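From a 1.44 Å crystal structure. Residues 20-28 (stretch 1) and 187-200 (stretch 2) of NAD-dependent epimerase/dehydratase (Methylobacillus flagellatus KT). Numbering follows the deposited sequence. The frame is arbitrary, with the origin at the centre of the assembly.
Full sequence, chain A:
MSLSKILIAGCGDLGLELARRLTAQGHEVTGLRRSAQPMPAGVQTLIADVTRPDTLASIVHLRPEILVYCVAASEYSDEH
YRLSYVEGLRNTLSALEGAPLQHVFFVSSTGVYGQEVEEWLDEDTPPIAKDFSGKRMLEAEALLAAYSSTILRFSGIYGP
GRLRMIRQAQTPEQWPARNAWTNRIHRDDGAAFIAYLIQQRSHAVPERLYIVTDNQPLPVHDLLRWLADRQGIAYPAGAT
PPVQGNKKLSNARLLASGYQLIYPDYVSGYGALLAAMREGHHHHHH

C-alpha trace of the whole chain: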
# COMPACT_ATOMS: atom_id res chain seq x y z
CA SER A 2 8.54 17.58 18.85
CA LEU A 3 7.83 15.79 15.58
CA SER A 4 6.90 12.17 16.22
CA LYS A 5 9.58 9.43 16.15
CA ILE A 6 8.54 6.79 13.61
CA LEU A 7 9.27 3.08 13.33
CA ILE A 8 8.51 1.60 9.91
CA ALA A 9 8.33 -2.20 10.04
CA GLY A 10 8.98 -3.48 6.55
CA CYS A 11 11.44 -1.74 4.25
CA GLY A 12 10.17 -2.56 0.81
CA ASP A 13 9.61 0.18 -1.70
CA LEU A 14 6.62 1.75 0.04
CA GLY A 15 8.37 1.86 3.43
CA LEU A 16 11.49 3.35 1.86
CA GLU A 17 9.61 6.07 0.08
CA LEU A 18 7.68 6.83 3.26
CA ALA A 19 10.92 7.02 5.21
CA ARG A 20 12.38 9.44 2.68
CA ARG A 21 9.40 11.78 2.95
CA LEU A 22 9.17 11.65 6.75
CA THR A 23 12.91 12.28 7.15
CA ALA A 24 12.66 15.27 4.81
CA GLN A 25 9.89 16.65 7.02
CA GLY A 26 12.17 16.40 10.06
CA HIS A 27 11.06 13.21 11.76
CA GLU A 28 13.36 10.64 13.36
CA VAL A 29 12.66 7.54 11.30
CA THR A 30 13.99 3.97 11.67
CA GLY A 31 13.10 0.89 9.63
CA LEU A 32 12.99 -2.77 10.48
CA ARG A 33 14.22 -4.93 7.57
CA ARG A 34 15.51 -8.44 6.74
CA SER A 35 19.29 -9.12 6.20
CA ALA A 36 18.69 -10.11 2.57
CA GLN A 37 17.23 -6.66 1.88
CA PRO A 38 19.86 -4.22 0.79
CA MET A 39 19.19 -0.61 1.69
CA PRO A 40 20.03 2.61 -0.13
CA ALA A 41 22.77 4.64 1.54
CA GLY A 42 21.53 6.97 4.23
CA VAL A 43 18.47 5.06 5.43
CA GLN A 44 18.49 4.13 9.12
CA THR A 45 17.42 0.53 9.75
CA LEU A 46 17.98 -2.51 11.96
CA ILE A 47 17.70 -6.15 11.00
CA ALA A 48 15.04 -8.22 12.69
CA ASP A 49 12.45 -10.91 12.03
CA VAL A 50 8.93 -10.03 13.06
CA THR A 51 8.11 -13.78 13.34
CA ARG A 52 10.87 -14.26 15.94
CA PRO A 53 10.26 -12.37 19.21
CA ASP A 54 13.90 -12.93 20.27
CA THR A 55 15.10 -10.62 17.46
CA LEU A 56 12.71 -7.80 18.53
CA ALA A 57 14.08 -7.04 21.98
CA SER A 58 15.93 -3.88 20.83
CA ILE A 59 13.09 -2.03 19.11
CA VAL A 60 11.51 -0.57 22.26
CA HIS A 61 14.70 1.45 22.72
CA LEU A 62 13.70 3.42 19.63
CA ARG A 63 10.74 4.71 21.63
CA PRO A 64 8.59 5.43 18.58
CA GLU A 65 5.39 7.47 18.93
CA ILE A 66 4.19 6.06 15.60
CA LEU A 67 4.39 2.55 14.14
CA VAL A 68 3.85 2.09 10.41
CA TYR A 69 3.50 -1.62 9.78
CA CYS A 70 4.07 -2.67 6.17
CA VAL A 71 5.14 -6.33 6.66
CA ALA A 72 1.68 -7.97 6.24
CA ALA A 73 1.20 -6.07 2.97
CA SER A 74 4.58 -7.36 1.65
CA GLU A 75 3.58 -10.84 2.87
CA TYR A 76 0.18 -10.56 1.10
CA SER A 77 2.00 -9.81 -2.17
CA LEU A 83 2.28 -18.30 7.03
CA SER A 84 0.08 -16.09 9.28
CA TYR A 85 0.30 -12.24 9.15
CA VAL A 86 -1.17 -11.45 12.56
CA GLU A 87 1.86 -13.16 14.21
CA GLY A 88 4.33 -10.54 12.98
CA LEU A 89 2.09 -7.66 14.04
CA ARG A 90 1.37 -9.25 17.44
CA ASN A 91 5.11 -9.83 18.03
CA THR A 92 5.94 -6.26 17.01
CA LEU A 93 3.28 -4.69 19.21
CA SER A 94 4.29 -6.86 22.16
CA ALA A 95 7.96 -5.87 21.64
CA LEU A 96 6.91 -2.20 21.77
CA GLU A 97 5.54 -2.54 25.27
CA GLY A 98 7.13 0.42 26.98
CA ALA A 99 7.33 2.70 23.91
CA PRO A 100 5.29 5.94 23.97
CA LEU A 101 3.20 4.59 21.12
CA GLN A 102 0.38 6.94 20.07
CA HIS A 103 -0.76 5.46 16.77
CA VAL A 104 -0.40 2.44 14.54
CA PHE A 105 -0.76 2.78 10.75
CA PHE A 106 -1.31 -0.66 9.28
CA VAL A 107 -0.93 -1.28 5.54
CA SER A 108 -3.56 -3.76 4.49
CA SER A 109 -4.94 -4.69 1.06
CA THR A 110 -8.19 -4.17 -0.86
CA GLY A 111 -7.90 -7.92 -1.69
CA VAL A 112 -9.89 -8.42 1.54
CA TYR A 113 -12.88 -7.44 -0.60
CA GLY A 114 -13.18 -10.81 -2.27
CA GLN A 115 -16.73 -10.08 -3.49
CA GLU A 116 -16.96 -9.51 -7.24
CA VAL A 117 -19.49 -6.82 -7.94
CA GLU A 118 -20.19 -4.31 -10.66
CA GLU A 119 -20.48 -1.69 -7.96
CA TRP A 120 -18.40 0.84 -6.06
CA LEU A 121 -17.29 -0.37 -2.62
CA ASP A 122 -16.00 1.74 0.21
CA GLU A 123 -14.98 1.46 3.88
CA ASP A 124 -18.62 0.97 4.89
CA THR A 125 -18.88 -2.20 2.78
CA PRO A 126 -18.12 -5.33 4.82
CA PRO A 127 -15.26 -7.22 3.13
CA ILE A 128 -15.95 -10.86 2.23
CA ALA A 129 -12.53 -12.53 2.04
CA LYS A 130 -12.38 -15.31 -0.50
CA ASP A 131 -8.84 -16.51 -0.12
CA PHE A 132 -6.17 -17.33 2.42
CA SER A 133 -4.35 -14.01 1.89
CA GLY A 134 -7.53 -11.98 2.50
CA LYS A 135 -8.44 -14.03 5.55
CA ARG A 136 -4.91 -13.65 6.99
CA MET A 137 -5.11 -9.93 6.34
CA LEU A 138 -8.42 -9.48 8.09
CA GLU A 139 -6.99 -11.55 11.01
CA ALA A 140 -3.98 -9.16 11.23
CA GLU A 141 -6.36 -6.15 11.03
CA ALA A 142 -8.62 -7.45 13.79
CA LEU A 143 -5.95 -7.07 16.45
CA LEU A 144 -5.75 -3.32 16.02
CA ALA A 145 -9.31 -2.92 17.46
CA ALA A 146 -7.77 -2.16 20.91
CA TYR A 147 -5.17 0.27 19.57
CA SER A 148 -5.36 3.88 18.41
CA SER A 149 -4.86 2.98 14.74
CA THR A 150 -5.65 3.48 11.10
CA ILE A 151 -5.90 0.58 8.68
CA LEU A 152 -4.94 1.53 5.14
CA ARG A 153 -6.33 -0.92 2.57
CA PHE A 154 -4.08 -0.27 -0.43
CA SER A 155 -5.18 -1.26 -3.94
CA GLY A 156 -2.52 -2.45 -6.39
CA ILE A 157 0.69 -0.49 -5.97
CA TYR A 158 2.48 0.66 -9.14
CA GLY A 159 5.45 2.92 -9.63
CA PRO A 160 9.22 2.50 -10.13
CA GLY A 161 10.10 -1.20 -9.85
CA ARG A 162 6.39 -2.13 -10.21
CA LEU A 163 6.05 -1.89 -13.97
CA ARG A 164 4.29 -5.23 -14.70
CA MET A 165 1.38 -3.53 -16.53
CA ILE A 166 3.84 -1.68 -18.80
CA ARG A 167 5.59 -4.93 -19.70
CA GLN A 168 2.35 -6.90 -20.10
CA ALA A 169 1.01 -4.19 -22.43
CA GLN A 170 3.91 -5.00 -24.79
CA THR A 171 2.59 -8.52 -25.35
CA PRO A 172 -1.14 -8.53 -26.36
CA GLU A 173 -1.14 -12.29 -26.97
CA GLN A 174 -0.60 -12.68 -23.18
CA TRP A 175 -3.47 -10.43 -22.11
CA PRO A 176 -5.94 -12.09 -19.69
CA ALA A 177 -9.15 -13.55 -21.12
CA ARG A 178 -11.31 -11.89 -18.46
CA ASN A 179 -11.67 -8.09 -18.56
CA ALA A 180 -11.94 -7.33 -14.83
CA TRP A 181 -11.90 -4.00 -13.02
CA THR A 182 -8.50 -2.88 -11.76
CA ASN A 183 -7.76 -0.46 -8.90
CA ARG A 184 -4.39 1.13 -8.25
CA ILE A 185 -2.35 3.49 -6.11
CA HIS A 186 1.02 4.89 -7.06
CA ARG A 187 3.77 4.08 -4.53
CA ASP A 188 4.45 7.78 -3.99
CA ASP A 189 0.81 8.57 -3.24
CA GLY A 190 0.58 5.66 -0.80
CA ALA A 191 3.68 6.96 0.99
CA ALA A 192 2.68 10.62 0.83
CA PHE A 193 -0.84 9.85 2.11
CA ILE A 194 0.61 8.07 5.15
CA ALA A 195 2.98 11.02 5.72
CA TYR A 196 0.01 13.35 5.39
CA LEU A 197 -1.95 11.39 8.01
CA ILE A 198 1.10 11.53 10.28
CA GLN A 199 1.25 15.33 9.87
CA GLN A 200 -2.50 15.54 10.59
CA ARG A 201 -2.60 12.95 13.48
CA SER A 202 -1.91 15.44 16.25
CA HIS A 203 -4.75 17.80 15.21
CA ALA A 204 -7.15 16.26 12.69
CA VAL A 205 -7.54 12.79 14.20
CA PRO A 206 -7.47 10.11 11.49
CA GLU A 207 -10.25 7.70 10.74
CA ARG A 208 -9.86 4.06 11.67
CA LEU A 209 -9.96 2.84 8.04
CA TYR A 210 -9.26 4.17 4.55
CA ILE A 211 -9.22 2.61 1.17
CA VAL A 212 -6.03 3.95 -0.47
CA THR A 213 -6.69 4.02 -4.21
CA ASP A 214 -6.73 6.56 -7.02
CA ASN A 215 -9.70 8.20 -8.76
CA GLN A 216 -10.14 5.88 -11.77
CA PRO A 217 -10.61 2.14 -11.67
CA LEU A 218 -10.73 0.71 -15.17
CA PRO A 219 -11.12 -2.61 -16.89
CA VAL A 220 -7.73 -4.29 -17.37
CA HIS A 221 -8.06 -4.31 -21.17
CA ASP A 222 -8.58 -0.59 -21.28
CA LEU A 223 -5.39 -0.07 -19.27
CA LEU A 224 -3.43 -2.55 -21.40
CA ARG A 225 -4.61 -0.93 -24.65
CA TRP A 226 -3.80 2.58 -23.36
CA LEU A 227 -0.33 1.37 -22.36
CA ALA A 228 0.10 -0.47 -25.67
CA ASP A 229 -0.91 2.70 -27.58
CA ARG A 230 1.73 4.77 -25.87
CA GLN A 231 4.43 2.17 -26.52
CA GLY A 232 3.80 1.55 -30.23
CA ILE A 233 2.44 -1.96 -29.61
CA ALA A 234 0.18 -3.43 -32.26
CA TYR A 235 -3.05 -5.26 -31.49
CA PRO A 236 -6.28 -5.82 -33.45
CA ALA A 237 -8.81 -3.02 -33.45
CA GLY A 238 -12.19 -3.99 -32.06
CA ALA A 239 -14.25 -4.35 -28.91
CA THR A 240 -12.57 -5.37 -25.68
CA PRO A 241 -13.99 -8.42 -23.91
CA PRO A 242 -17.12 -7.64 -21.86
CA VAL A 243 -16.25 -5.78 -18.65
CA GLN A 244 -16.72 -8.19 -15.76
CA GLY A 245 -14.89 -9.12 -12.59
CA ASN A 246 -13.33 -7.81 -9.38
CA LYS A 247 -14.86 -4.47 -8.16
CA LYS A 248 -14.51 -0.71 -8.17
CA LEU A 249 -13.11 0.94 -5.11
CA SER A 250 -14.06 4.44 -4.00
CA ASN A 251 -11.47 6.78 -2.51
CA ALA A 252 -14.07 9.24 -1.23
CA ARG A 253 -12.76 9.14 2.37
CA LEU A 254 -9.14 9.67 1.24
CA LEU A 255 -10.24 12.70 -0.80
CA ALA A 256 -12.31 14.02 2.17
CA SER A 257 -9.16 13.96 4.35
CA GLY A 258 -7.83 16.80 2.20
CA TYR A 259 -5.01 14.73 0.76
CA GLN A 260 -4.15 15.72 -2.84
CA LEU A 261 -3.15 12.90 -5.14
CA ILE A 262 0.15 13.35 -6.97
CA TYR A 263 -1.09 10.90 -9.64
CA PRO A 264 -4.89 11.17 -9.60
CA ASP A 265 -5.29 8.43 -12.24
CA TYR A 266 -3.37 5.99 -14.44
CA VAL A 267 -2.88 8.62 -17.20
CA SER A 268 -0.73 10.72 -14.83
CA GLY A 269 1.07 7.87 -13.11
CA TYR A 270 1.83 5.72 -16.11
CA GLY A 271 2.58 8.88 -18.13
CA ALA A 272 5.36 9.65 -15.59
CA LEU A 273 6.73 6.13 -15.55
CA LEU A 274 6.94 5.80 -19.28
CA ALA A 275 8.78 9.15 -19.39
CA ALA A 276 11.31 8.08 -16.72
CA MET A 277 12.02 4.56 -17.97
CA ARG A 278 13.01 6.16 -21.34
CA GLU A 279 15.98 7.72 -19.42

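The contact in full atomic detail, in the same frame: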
# COMPACT_ATOMS: atom_id res chain seq x y z
N ARG A 20 11.74 8.30 3.32
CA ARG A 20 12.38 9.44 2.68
C ARG A 20 11.59 10.71 2.92
O ARG A 20 12.14 11.76 3.28
CB ARG A 20 12.54 9.15 1.17
CG ARG A 20 13.30 10.21 0.39
CD ARG A 20 13.23 10.00 -1.16
NE ARG A 20 11.87 10.24 -1.67
CZ ARG A 20 11.37 11.45 -1.96
NH1 ARG A 20 12.12 12.54 -1.77
NH2 ARG A 20 10.14 11.58 -2.43
N ARG A 21 10.27 10.62 2.77
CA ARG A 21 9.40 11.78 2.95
C ARG A 21 9.38 12.24 4.40
O ARG A 21 9.52 13.44 4.67
CB ARG A 21 7.99 11.45 2.43
CG ARG A 21 7.95 11.33 0.91
CD ARG A 21 6.61 10.78 0.35
NE ARG A 21 6.69 10.75 -1.11
CZ ARG A 21 6.38 11.76 -1.92
NH1 ARG A 21 5.81 12.88 -1.45
NH2 ARG A 21 6.57 11.60 -3.21
N LEU A 22 9.25 11.30 5.34
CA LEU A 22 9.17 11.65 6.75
C LEU A 22 10.48 12.24 7.23
O LEU A 22 10.47 13.17 8.04
CB LEU A 22 8.82 10.43 7.59
CG LEU A 22 7.40 9.92 7.40
CD1 LEU A 22 7.28 8.63 8.13
CD2 LEU A 22 6.35 10.96 7.88
N THR A 23 11.61 11.71 6.77
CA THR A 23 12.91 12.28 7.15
C THR A 23 13.05 13.69 6.61
O THR A 23 13.53 14.58 7.35
CB THR A 23 14.03 11.35 6.66
OG1 THR A 23 13.95 10.10 7.34
CG2 THR A 23 15.40 11.98 6.91
N ALA A 24 12.60 13.92 5.37
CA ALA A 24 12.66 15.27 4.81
C ALA A 24 11.82 16.26 5.60
O ALA A 24 12.15 17.46 5.64
CB ALA A 24 12.25 15.26 3.35
N GLN A 25 10.75 15.79 6.21
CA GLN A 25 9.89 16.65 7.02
C GLN A 25 10.41 16.84 8.45
O GLN A 25 9.83 17.62 9.21
CB GLN A 25 8.51 16.06 7.08
CG GLN A 25 7.80 16.05 5.77
CD GLN A 25 6.46 15.42 5.89
OE1 GLN A 25 6.34 14.28 6.35
NE2 GLN A 25 5.44 16.15 5.51
N GLY A 26 11.51 16.15 8.78
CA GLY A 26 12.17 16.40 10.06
C GLY A 26 11.98 15.36 11.12
O GLY A 26 12.46 15.51 12.24
N HIS A 27 11.23 14.31 10.80
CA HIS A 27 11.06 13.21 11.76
C HIS A 27 12.30 12.34 11.93
O HIS A 27 13.12 12.21 11.01
CB HIS A 27 9.91 12.28 11.30
CG HIS A 27 8.57 12.95 11.25
ND1 HIS A 27 7.69 12.93 12.31
CD2 HIS A 27 7.94 13.61 10.25
CE1 HIS A 27 6.57 13.56 11.97
NE2 HIS A 27 6.72 14.02 10.74
N GLU A 28 12.40 11.72 13.09
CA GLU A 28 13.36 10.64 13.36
C GLU A 28 12.69 9.37 12.90
O GLU A 28 11.66 9.00 13.43
CB GLU A 28 13.71 10.58 14.85
CG GLU A 28 14.76 9.54 15.16
CD GLU A 28 15.13 9.51 16.65
OE1 GLU A 28 15.09 10.57 17.30
OE2 GLU A 28 15.45 8.42 17.16
N ARG A 187 2.91 4.15 -5.72
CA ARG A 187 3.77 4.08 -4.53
C ARG A 187 3.94 5.44 -3.85
O ARG A 187 3.88 5.54 -2.62
CB ARG A 187 5.15 3.54 -4.92
CG ARG A 187 6.16 3.45 -3.77
CD ARG A 187 7.60 3.48 -4.34
NE ARG A 187 7.98 4.80 -4.85
CZ ARG A 187 9.13 5.08 -5.42
NH1 ARG A 187 10.04 4.13 -5.60
NH2 ARG A 187 9.35 6.31 -5.88
N ASP A 188 4.17 6.50 -4.62
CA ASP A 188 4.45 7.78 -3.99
C ASP A 188 3.21 8.39 -3.36
O ASP A 188 3.31 9.11 -2.37
CB ASP A 188 5.00 8.77 -4.99
CG ASP A 188 6.39 8.42 -5.50
OD1 ASP A 188 7.03 7.46 -5.04
OD2 ASP A 188 6.88 9.19 -6.35
N ASP A 189 2.03 8.15 -3.93
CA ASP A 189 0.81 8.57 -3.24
C ASP A 189 0.53 7.76 -1.99
O ASP A 189 0.04 8.30 -0.99
CB ASP A 189 -0.40 8.49 -4.19
CG ASP A 189 -0.55 9.73 -5.04
OD1 ASP A 189 -0.48 10.83 -4.44
OD2 ASP A 189 -0.78 9.61 -6.27
N GLY A 190 0.77 6.45 -2.01
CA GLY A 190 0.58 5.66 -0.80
C GLY A 190 1.49 6.20 0.32
O GLY A 190 1.04 6.38 1.45
N ALA A 191 2.76 6.47 -0.01
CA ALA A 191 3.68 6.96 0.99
C ALA A 191 3.29 8.36 1.44
O ALA A 191 3.32 8.64 2.65
CB ALA A 191 5.10 6.99 0.41
N ALA A 192 2.99 9.23 0.49
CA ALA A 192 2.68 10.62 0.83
C ALA A 192 1.37 10.70 1.60
O ALA A 192 1.21 11.56 2.46
CB ALA A 192 2.62 11.49 -0.41
N PHE A 193 0.41 9.82 1.33
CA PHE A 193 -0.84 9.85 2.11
C PHE A 193 -0.56 9.45 3.55
O PHE A 193 -1.07 10.07 4.51
CB PHE A 193 -1.88 8.92 1.48
CG PHE A 193 -3.19 8.88 2.25
CD1 PHE A 193 -3.91 10.03 2.47
CD2 PHE A 193 -3.70 7.68 2.70
CE1 PHE A 193 -5.11 10.01 3.15
CE2 PHE A 193 -4.91 7.62 3.41
CZ PHE A 193 -5.60 8.79 3.63
N ILE A 194 0.25 8.42 3.76
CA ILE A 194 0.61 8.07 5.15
C ILE A 194 1.36 9.21 5.84
O ILE A 194 1.05 9.56 6.98
CB ILE A 194 1.46 6.81 5.22
CG1 ILE A 194 0.67 5.63 4.64
CG2 ILE A 194 1.90 6.55 6.66
CD1 ILE A 194 1.50 4.39 4.43
N ALA A 195 2.29 9.86 5.13
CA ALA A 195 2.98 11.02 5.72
C ALA A 195 2.01 12.13 6.02
O ALA A 195 2.15 12.80 7.07
CB ALA A 195 4.09 11.54 4.81
N TYR A 196 1.02 12.32 5.15
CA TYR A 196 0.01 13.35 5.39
C TYR A 196 -0.79 13.02 6.65
O TYR A 196 -1.03 13.91 7.51
CB TYR A 196 -0.90 13.49 4.18
CG TYR A 196 -2.08 14.40 4.33
CD1 TYR A 196 -1.91 15.78 4.24
CD2 TYR A 196 -3.37 13.89 4.50
CE1 TYR A 196 -2.97 16.62 4.34
CE2 TYR A 196 -4.47 14.75 4.62
CZ TYR A 196 -4.24 16.11 4.52
OH TYR A 196 -5.33 16.97 4.63
N LEU A 197 -1.15 11.76 6.82
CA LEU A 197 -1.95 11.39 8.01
C LEU A 197 -1.09 11.57 9.25
O LEU A 197 -1.60 11.91 10.31
CB LEU A 197 -2.46 9.95 7.92
CG LEU A 197 -3.48 9.71 6.82
CD1 LEU A 197 -3.87 8.25 6.86
CD2 LEU A 197 -4.72 10.62 6.99
N ILE A 198 0.21 11.34 9.15
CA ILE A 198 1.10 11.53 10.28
C ILE A 198 1.19 12.99 10.64
O ILE A 198 1.19 13.32 11.84
CB ILE A 198 2.49 10.87 9.97
CG1 ILE A 198 2.37 9.35 10.11
CG2 ILE A 198 3.62 11.41 10.92
CD1 ILE A 198 3.56 8.60 9.54
N GLN A 199 1.25 13.87 9.64
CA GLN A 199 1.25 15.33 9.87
C GLN A 199 -0.06 15.81 10.49
O GLN A 199 -0.05 16.72 11.33
CB GLN A 199 1.56 16.07 8.58
CG GLN A 199 1.65 17.58 8.76
CD GLN A 199 1.89 18.30 7.46
OE1 GLN A 199 1.00 18.40 6.61
NE2 GLN A 199 3.11 18.82 7.28
N GLN A 200 -1.17 15.17 10.13
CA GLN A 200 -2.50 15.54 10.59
C GLN A 200 -2.82 14.94 11.97
O GLN A 200 -3.67 15.51 12.69
CB GLN A 200 -3.58 15.08 9.57
CG GLN A 200 -3.49 15.77 8.19
CD GLN A 200 -4.32 17.03 8.08
OE1 GLN A 200 -3.80 18.11 7.73
NE2 GLN A 200 -5.60 16.91 8.35
O HOH W 1 4.45 13.90 8.11

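No direct hydrogen bond joins the two stretches, and the polar link between them with the best geometry runs through a single water. Water 1 donates to Q25 OE1 at 2.6 Å and to the backbone carbonyl of A195, with 2.8 Å between the water oxygen and A195 O. It also lies 3.5 Å from H27 NE2, where the bond is weak. The carbonyl of A195 already accepts the helical bond from Q199 N (2.9 Å from A195 O), so the water uses this oxygen a second time without interrupting the helix. Q25 and H27 thus reach the second helix through one shared solvent molecule.

The two helices, 20-24 and 187-200, run in broadly the same direction, with 38° between their N-to-C directions and axes that approach to 9.8 Å. The backbones are nearest at L22 and A195, whose CA atoms are 6.3 Å apart. A195 carries only a CB here, and it points toward the first stretch. It packs 3.9 Å from L22 CD2, and Q25 OE1 also lies 3.9 Å from A195 CB. L22 leaves its backbone sideways, but its m,t rotamer brings the end of the side chain nearer to the second helix, so that L22 CD1 also meets I198 CD1 at 4.0 Å. I198 has a further neighbour in H27, whose CE1 lies 3.8 Å from I198 CG2; the methyl approaches the imidazole obliquely.

R21 has the largest covered area of any residue here. Its CA-to-CB bond points toward the second helix, and the side chain extends, with chi1 m and chi2 and chi3 both t, along the side of that helix's earlier turns. The aliphatic part reaches A191, with 4.1 Å between R21 CD and A191 CB. Beyond it, A192 CB and the carbonyl oxygen of D188 lie over one face of the guanidinium, A192 CB being 3.6 Å from R21 NH1. The charge pairing is looser: R21 NH2 and D188 OD2 form a long salt bridge at 4.0 Å. The other carboxylate oxygen of D188 is engaged much more tightly by its neighbour R187, with R187 NE 2.8 Å and R187 NH2 2.7 Å from D188 OD1. D188 therefore stands between two arginines, and the shorter bridge is the one within its own helix.

The first helix closes with a Schellman motif, in which G26 N bonds to T23 O at 2.9 Å and H27 N to L22 O at 3.1 Å. G26 has a phi of 105°, and at its backbone angles a CB would be jammed against the carbonyl oxygen of Q25. After the turn, the CA-to-CB bond of H27 points toward the second helix. At the exposed margin, Q25 NE2 and Q199 NE2 come within 4.0 Å without bonding.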